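Mitochondrial association factor 1 (Toxoplasma gondii, PDB 6BXS) probably takes part in the parasite's manipulation of host mitochondria and has a macro domain, a fold often associated with ADP-ribose binding. Local coordinates at residues R12-G17 with E270-Y275; A236-V241 with R266-S271. One frame throughout, in Å; residues are numbered along the deposited sequence.

The two contacts illustrate how one terminal helix, 263-276, can hold both a turn from the start of the chain and the nearby helix 230-248. From the N terminus, strand 8-13 runs along an edge of the mixed sheet and ends in a turn, where residues 12-17 meet helix 263-276 about 250 residues downstream. Helix 230-248 comes much later, followed by strand 253-256 and helix 263-276. Contact 2 joins these two helices and closes a short loop inside the long one closed by contact 1, which adds the hairpin turn at the sheet's edge. The two share Glu270 and Ser271, and they meet where Phe13 CZ lies 3.3 Å from Met269 CE.

Contact 1: residues R12-G17 with E270-Y275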
ATOM      1  N   ARG A  12     -21.205  -3.835  -0.104  1.00 29.71           N
ATOM      2  CA  ARG A  12     -21.276  -3.353   1.269  1.00 29.31           C
ATOM      3  C   ARG A  12     -20.978  -4.477   2.252  1.00 28.23           C
ATOM      4  O   ARG A  12     -21.428  -5.606   2.069  1.00 23.96           O
ATOM      5  CB  ARG A  12     -22.652  -2.758   1.559  1.00 38.24           C
ATOM      6  CG  ARG A  12     -22.802  -2.211   2.968  1.00 34.20           C
ATOM      7  CD  ARG A  12     -23.893  -1.157   3.025  1.00 41.04           C
ATOM      8  NE  ARG A  12     -23.508   0.044   2.287  1.00 48.34           N
ATOM      9  CZ  ARG A  12     -24.362   0.932   1.788  1.00 40.88           C
ATOM     10  NH1 ARG A  12     -25.670   0.766   1.934  1.00 60.47           N
ATOM     11  NH2 ARG A  12     -23.905   1.990   1.132  1.00 42.07           N
ATOM     12  N   PHE A  13     -20.219  -4.153   3.296  1.00 26.04           N
ATOM     13  CA  PHE A  13     -19.777  -5.143   4.270  1.00 23.30           C
ATOM     14  C   PHE A  13     -20.164  -4.738   5.682  1.00 29.21           C
ATOM     15  O   PHE A  13     -19.657  -3.752   6.216  1.00 24.63           O
ATOM     16  CB  PHE A  13     -18.263  -5.334   4.173  1.00 26.34           C
ATOM     17  CG  PHE A  13     -17.825  -6.011   2.912  1.00 26.80           C
ATOM     18  CD1 PHE A  13     -17.613  -5.280   1.755  1.00 27.18           C
ATOM     19  CD2 PHE A  13     -17.632  -7.381   2.878  1.00 26.95           C
ATOM     20  CE1 PHE A  13     -17.214  -5.904   0.590  1.00 25.51           C
ATOM     21  CE2 PHE A  13     -17.231  -8.007   1.718  1.00 28.39           C
ATOM     22  CZ  PHE A  13     -17.024  -7.270   0.572  1.00 27.47           C
ATOM     23  N   THR A  14     -21.065  -5.504   6.283  1.00 31.66           N
ATOM     24  CA  THR A  14     -21.502  -5.231   7.642  1.00 33.66           C
ATOM     25  C   THR A  14     -20.408  -5.610   8.636  1.00 30.20           C
ATOM     26  O   THR A  14     -20.383  -5.113   9.761  1.00 31.58           O
ATOM     27  CB  THR A  14     -22.801  -5.989   7.987  1.00 38.41           C
ATOM     28  OG1 THR A  14     -23.290  -5.554   9.260  1.00 55.82           O
ATOM     29  CG2 THR A  14     -22.563  -7.487   8.023  1.00 28.64           C
ATOM     30  N   CYS A  15     -19.504  -6.493   8.219  1.00 30.30           N
ATOM     31  CA  CYS A  15     -18.366  -6.862   9.054  1.00 30.13           C
ATOM     32  C   CYS A  15     -17.332  -5.738   9.094  1.00 24.64           C
ATOM     33  O   CYS A  15     -16.398  -5.773   9.895  1.00 29.00           O
ATOM     34  CB  CYS A  15     -17.717  -8.156   8.551  1.00 32.57           C
ATOM     35  SG  CYS A  15     -16.834  -8.007   6.979  1.00 31.39           S
ATOM     36  N   LEU A  16     -17.507  -4.745   8.222  1.00 25.60           N
ATOM     37  CA  LEU A  16     -16.633  -3.575   8.179  1.00 25.28           C
ATOM     38  C   LEU A  16     -17.405  -2.300   8.511  1.00 28.36           C
ATOM     39  O   LEU A  16     -17.110  -1.228   7.979  1.00 28.47           O
ATOM     40  CB  LEU A  16     -15.981  -3.438   6.801  1.00 26.08           C
ATOM     41  CG  LEU A  16     -15.185  -4.643   6.289  1.00 25.05           C
ATOM     42  CD1 LEU A  16     -14.623  -4.352   4.906  1.00 23.73           C
ATOM     43  CD2 LEU A  16     -14.070  -5.016   7.251  1.00 26.20           C
ATOM     44  N   GLY A  17     -18.395  -2.419   9.388  1.00 30.56           N
ATOM     45  CA  GLY A  17     -19.191  -1.275   9.794  1.00 27.07           C
ATOM     46  C   GLY A  17     -20.035  -0.724   8.659  1.00 32.20           C
ATOM     47  O   GLY A  17     -20.230   0.487   8.554  1.00 30.96           O
ATOM     48  N   GLU A 270     -16.094 -14.253   2.428  1.00 32.08           N
ATOM     49  CA  GLU A 270     -16.106 -15.296   3.444  1.00 35.06           C
ATOM     50  C   GLU A 270     -16.204 -14.695   4.844  1.00 36.57           C
ATOM     51  O   GLU A 270     -16.893 -15.232   5.708  1.00 38.32           O
ATOM     52  CB  GLU A 270     -14.854 -16.167   3.325  1.00 36.51           C
ATOM     53  CG  GLU A 270     -14.839 -17.365   4.265  1.00 44.82           C
ATOM     54  CD  GLU A 270     -13.839 -18.432   3.854  1.00 50.38           C
ATOM     55  OE1 GLU A 270     -13.631 -18.632   2.637  1.00 49.49           O
ATOM     56  OE2 GLU A 270     -13.255 -19.073   4.754  1.00 56.21           O
ATOM     57  N   SER A 271     -15.515 -13.577   5.058  1.00 31.90           N
ATOM     58  CA  SER A 271     -15.576 -12.875   6.336  1.00 33.09           C
ATOM     59  C   SER A 271     -16.981 -12.339   6.588  1.00 32.02           C
ATOM     60  O   SER A 271     -17.484 -12.397   7.709  1.00 30.95           O
ATOM     61  CB  SER A 271     -14.563 -11.732   6.372  1.00 31.41           C
ATOM     62  OG  SER A 271     -13.248 -12.222   6.561  1.00 38.01           O
ATOM     63  N   GLU A 272     -17.602 -11.814   5.537  1.00 31.94           N
ATOM     64  CA  GLU A 272     -18.960 -11.289   5.620  1.00 35.70           C
ATOM     65  C   GLU A 272     -19.939 -12.401   5.978  1.00 40.24           C
ATOM     66  O   GLU A 272     -20.804 -12.230   6.837  1.00 40.13           O
ATOM     67  CB  GLU A 272     -19.360 -10.637   4.292  1.00 30.69           C
ATOM     68  CG  GLU A 272     -20.769 -10.056   4.244  1.00 34.31           C
ATOM     69  CD  GLU A 272     -20.901  -8.750   5.007  1.00 37.02           C
ATOM     70  OE1 GLU A 272     -20.001  -8.429   5.812  1.00 32.75           O
ATOM     71  OE2 GLU A 272     -21.905  -8.038   4.793  1.00 35.76           O
ATOM     72  N   ARG A 273     -19.792 -13.539   5.308  1.00 43.64           N
ATOM     73  CA  ARG A 273     -20.639 -14.700   5.554  1.00 48.19           C
ATOM     74  C   ARG A 273     -20.474 -15.178   6.994  1.00 49.15           C
ATOM     75  O   ARG A 273     -21.446 -15.527   7.660  1.00 47.22           O
ATOM     76  CB  ARG A 273     -20.293 -15.824   4.575  1.00 51.92           C
ATOM     77  CG  ARG A 273     -21.329 -16.936   4.483  1.00 70.13           C
ATOM     78  CD  ARG A 273     -22.428 -16.611   3.477  1.00 82.61           C
ATOM     79  NE  ARG A 273     -23.130 -17.814   3.034  1.00 87.81           N
ATOM     80  CZ  ARG A 273     -22.699 -18.625   2.070  1.00 98.31           C
ATOM     81  NH1 ARG A 273     -21.559 -18.372   1.437  1.00112.37           N
ATOM     82  NH2 ARG A 273     -23.407 -19.695   1.737  1.00 80.30           N
ATOM     83  N   LYS A 274     -19.231 -15.179   7.467  1.00 42.89           N
ATOM     84  CA  LYS A 274     -18.923 -15.631   8.819  1.00 42.19           C
ATOM     85  C   LYS A 274     -19.489 -14.673   9.862  1.00 45.06           C
ATOM     86  O   LYS A 274     -19.921 -15.093  10.935  1.00 43.96           O
ATOM     87  CB  LYS A 274     -17.409 -15.770   9.003  1.00 46.53           C
ATOM     88  CG  LYS A 274     -16.963 -17.156   9.432  1.00 51.15           C
ATOM     89  CD  LYS A 274     -15.524 -17.435   9.028  1.00 61.00           C
ATOM     90  CE  LYS A 274     -15.200 -18.914   9.139  1.00 62.33           C
ATOM     91  NZ  LYS A 274     -13.817 -19.220   8.682  1.00 58.75           N
ATOM     92  N   TYR A 275     -19.481 -13.385   9.538  1.00 43.90           N
ATOM     93  CA  TYR A 275     -20.003 -12.361  10.434  1.00 43.99           C
ATOM     94  C   TYR A 275     -21.527 -12.420  10.500  1.00 46.77           C
ATOM     95  O   TYR A 275     -22.112 -12.347  11.580  1.00 47.97           O
ATOM     96  CB  TYR A 275     -19.545 -10.975   9.975  1.00 35.76           C
ATOM     97  CG  TYR A 275     -19.996  -9.838  10.867  1.00 37.59           C
ATOM     98  CD1 TYR A 275     -21.263  -9.288  10.737  1.00 42.55           C
ATOM     99  CD2 TYR A 275     -19.148  -9.306  11.831  1.00 36.88           C
ATOM    100  CE1 TYR A 275     -21.678  -8.247  11.545  1.00 41.49           C
ATOM    101  CE2 TYR A 275     -19.555  -8.264  12.644  1.00 42.50           C
ATOM    102  CZ  TYR A 275     -20.821  -7.738  12.495  1.00 39.96           C
ATOM    103  OH  TYR A 275     -21.234  -6.700  13.300  1.00 45.55           O
TER
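Cys15 and Glu272 mark the closest backbone approach, their CA atoms 5.6 Å apart, where the chain leaves strand 8-13 through a short 3-10 segment and meets helix 263-276. That segment turns two successive amides, of Thr14 and Cys15, toward the helix, and one carboxylate grips both. Thr14 N donates to Glu272 OE2 at 3.1 Å, nearly straight at 170°, and Cys15 N donates to Glu272 OE1 at 3.1 Å in a somewhat more bent bond. Each oxygen uses its syn lone pair, so the fork-like grip should restrain the carboxylate's rotation. Getting there takes a bend: CG is anti to the backbone N, and chi2 of 75° turns CD aside. The Phe13 ring, whose plane lies 70° from that of the carboxylate, flanks the acidic side chain, with Phe13 CD2 3.9 Å from Glu272 CB. One turn further along the helix, Tyr275 lays a ring face over the 3-10 segment in a CH-pi contact, Cys15 CA standing 3.9 Å from the ring centroid. Thr14 CG2 touches the same ring at CD1, 3.5 Å away, while Tyr275 CB packs on Cys15 CB. Phe13 pairs through its backbone with Arg19, and its side chain reaches Val21. The arrangement thus docks a C-terminal helix onto the turn of a beta-hairpin at the sheet's edge, within the alpha/beta architecture of a macro domain.

Contact 2: residues A236-V241 with R266-S271; sequences ANAVAV and RGLMES. With SO4 (sulfate ion), chain H.
Leu268 reaches across to Ala238 where the axes of segments 236-241 and 266-271 approach to 8.0 Å and cross at -57°. The leucine can be followed outward. Its CB is still 4.4 Å from Ala238 CB; the branch carbon CG closes to 3.9 Å from that methyl. Of the two tips, CD2 makes the contact, 3.8 Å from both CA and CB of Ala238, and more loosely approaches Val241 CG1. The other tip, CD1, is anti to CA (chi2 166°) and makes no close contact with Ala238. Ala238 in turn presses its methyl into the opposing backbone: its CB sits 3.3 Å from Gly267 O, and Gly267 itself brings only main chain to the interface. One turn on, Ser271 OG lies 3.3 Å from the same Ala238 CB, but the hydroxyl's polar needs are met by Arg235 and Glu242, both on the alanine's helix, so this buried polar atom also links the two helices. On the outer flank of helix 263-276, Arg266 NH1 donates to O3 of a sulfate, probably from the crystallisation liquor. Beneath the interface, Val241 and Leu268 both touch Phe256 of strand 253-256, the strand that joins the two helices in sequence. Small residues at a close crossing, with larger apolar side chains turned onto the strands, are how neighbouring helices here cover the sheet of an alpha/beta macro-domain fold.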
ATOM      1  N   ALA A 236      -6.253 -13.999   5.220  1.00 28.46           N
ATOM      2  CA  ALA A 236      -5.337 -13.178   6.004  1.00 23.41           C
ATOM      3  C   ALA A 236      -5.607 -11.697   5.753  1.00 22.58           C
ATOM      4  O   ALA A 236      -5.622 -10.888   6.682  1.00 24.25           O
ATOM      5  CB  ALA A 236      -3.901 -13.519   5.666  1.00 26.35           C
ATOM      6  N   ASN A 237      -5.816 -11.353   4.487  1.00 21.51           N
ATOM      7  CA  ASN A 237      -6.122  -9.982   4.103  1.00 22.69           C
ATOM      8  C   ASN A 237      -7.476  -9.531   4.642  1.00 22.63           C
ATOM      9  O   ASN A 237      -7.601  -8.436   5.181  1.00 19.56           O
ATOM     10  CB  ASN A 237      -6.094  -9.839   2.580  1.00 22.23           C
ATOM     11  CG  ASN A 237      -6.559  -8.472   2.116  1.00 23.27           C
ATOM     12  OD1 ASN A 237      -5.831  -7.486   2.227  1.00 23.29           O
ATOM     13  ND2 ASN A 237      -7.777  -8.406   1.588  1.00 23.29           N
ATOM     14  N   ALA A 238      -8.484 -10.382   4.495  1.00 22.87           N
ATOM     15  CA  ALA A 238      -9.830 -10.062   4.958  1.00 24.88           C
ATOM     16  C   ALA A 238      -9.843  -9.786   6.457  1.00 24.64           C
ATOM     17  O   ALA A 238     -10.378  -8.774   6.903  1.00 19.34           O
ATOM     18  CB  ALA A 238     -10.787 -11.192   4.620  1.00 23.28           C
ATOM     19  N   VAL A 239      -9.241 -10.683   7.229  1.00 21.71           N
ATOM     20  CA  VAL A 239      -9.191 -10.534   8.679  1.00 24.87           C
ATOM     21  C   VAL A 239      -8.357  -9.314   9.081  1.00 23.85           C
ATOM     22  O   VAL A 239      -8.680  -8.628  10.052  1.00 19.28           O
ATOM     23  CB  VAL A 239      -8.619 -11.806   9.342  1.00 29.54           C
ATOM     24  CG1 VAL A 239      -8.343 -11.581  10.823  1.00 31.82           C
ATOM     25  CG2 VAL A 239      -9.585 -12.968   9.164  1.00 31.41           C
ATOM     26  N   ALA A 240      -7.288  -9.047   8.338  1.00 22.74           N
ATOM     27  CA  ALA A 240      -6.446  -7.888   8.613  1.00 22.37           C
ATOM     28  C   ALA A 240      -7.211  -6.593   8.357  1.00 20.71           C
ATOM     29  O   ALA A 240      -7.069  -5.620   9.098  1.00 21.10           O
ATOM     30  CB  ALA A 240      -5.181  -7.932   7.768  1.00 21.51           C
ATOM     31  N   VAL A 241      -8.017  -6.585   7.302  1.00 19.04           N
ATOM     32  CA  VAL A 241      -8.835  -5.423   6.974  1.00 20.61           C
ATOM     33  C   VAL A 241      -9.888  -5.178   8.057  1.00 21.64           C
ATOM     34  O   VAL A 241     -10.116  -4.037   8.456  1.00 21.56           O
ATOM     35  CB  VAL A 241      -9.522  -5.595   5.603  1.00 22.39           C
ATOM     36  CG1 VAL A 241     -10.636  -4.565   5.407  1.00 22.59           C
ATOM     37  CG2 VAL A 241      -8.495  -5.481   4.479  1.00 18.57           C
ATOM     38  N   ARG A 266     -13.036 -12.794  -2.613  1.00 28.06           N
ATOM     39  CA  ARG A 266     -13.506 -14.038  -2.005  1.00 28.36           C
ATOM     40  C   ARG A 266     -13.208 -14.121  -0.513  1.00 26.84           C
ATOM     41  O   ARG A 266     -14.017 -14.634   0.257  1.00 27.23           O
ATOM     42  CB  ARG A 266     -12.879 -15.245  -2.701  1.00 34.74           C
ATOM     43  CG  ARG A 266     -13.539 -15.628  -4.011  1.00 40.99           C
ATOM     44  CD  ARG A 266     -13.498 -17.133  -4.205  1.00 45.09           C
ATOM     45  NE  ARG A 266     -13.373 -17.510  -5.608  1.00 51.91           N
ATOM     46  CZ  ARG A 266     -13.394 -18.763  -6.048  1.00 49.13           C
ATOM     47  NH1 ARG A 266     -13.544 -19.769  -5.196  1.00 51.16           N
ATOM     48  NH2 ARG A 266     -13.270 -19.010  -7.344  1.00 58.58           N
ATOM     49  N   GLY A 267     -12.038 -13.633  -0.112  1.00 28.21           N
ATOM     50  CA  GLY A 267     -11.649 -13.665   1.285  1.00 24.25           C
ATOM     51  C   GLY A 267     -12.590 -12.842   2.142  1.00 27.12           C
ATOM     52  O   GLY A 267     -12.999 -13.269   3.222  1.00 27.76           O
ATOM     53  N   LEU A 268     -12.941 -11.657   1.653  1.00 23.69           N
ATOM     54  CA  LEU A 268     -13.828 -10.761   2.385  1.00 29.13           C
ATOM     55  C   LEU A 268     -15.279 -11.237   2.329  1.00 27.44           C
ATOM     56  O   LEU A 268     -16.024 -11.067   3.291  1.00 28.83           O
ATOM     57  CB  LEU A 268     -13.714  -9.337   1.837  1.00 23.00           C
ATOM     58  CG  LEU A 268     -12.595  -8.493   2.457  1.00 22.73           C
ATOM     59  CD1 LEU A 268     -12.341  -7.234   1.635  1.00 24.70           C
ATOM     60  CD2 LEU A 268     -12.928  -8.124   3.899  1.00 24.09           C
ATOM     61  N   MET A 269     -15.675 -11.824   1.202  1.00 29.21           N
ATOM     62  CA  MET A 269     -16.991 -12.452   1.088  1.00 30.61           C
ATOM     63  C   MET A 269     -17.159 -13.494   2.185  1.00 32.62           C
ATOM     64  O   MET A 269     -18.221 -13.610   2.795  1.00 37.06           O
ATOM     65  CB  MET A 269     -17.174 -13.113  -0.280  1.00 36.17           C
ATOM     66  CG  MET A 269     -17.414 -12.156  -1.441  1.00 34.01           C
ATOM     67  SD  MET A 269     -19.042 -11.382  -1.420  1.00 63.43           S
ATOM     68  CE  MET A 269     -18.621  -9.769  -0.779  1.00 31.30           C
ATOM     69  N   GLU A 270     -16.094 -14.253   2.428  1.00 32.08           N
ATOM     70  CA  GLU A 270     -16.106 -15.296   3.444  1.00 35.06           C
ATOM     71  C   GLU A 270     -16.204 -14.695   4.844  1.00 36.57           C
ATOM     72  O   GLU A 270     -16.893 -15.232   5.708  1.00 38.32           O
ATOM     73  CB  GLU A 270     -14.854 -16.167   3.325  1.00 36.51           C
ATOM     74  CG  GLU A 270     -14.839 -17.365   4.265  1.00 44.82           C
ATOM     75  CD  GLU A 270     -13.839 -18.432   3.854  1.00 50.38           C
ATOM     76  OE1 GLU A 270     -13.631 -18.632   2.637  1.00 49.49           O
ATOM     77  OE2 GLU A 270     -13.255 -19.073   4.754  1.00 56.21           O
ATOM     78  N   SER A 271     -15.515 -13.577   5.058  1.00 31.90           N
ATOM     79  CA  SER A 271     -15.576 -12.875   6.336  1.00 33.09           C
ATOM     80  C   SER A 271     -16.981 -12.339   6.588  1.00 32.02           C
ATOM     81  O   SER A 271     -17.484 -12.397   7.709  1.00 30.95           O
ATOM     82  CB  SER A 271     -14.563 -11.732   6.372  1.00 31.41           C
ATOM     83  OG  SER A 271     -13.248 -12.222   6.561  1.00 38.01           O
TER
HETATM   84  S   SO4 H 505     -13.820 -19.617  -1.287  1.00 62.09           S
HETATM   85  O1  SO4 H 505     -13.419 -20.901  -0.716  1.00 61.22           O
HETATM   86  O2  SO4 H 505     -12.630 -18.800  -1.516  1.00 56.69           O
HETATM   87  O3  SO4 H 505     -14.511 -19.839  -2.555  1.00 53.81           O
HETATM   88  O4  SO4 H 505     -14.718 -18.935  -0.360  1.00 49.62           O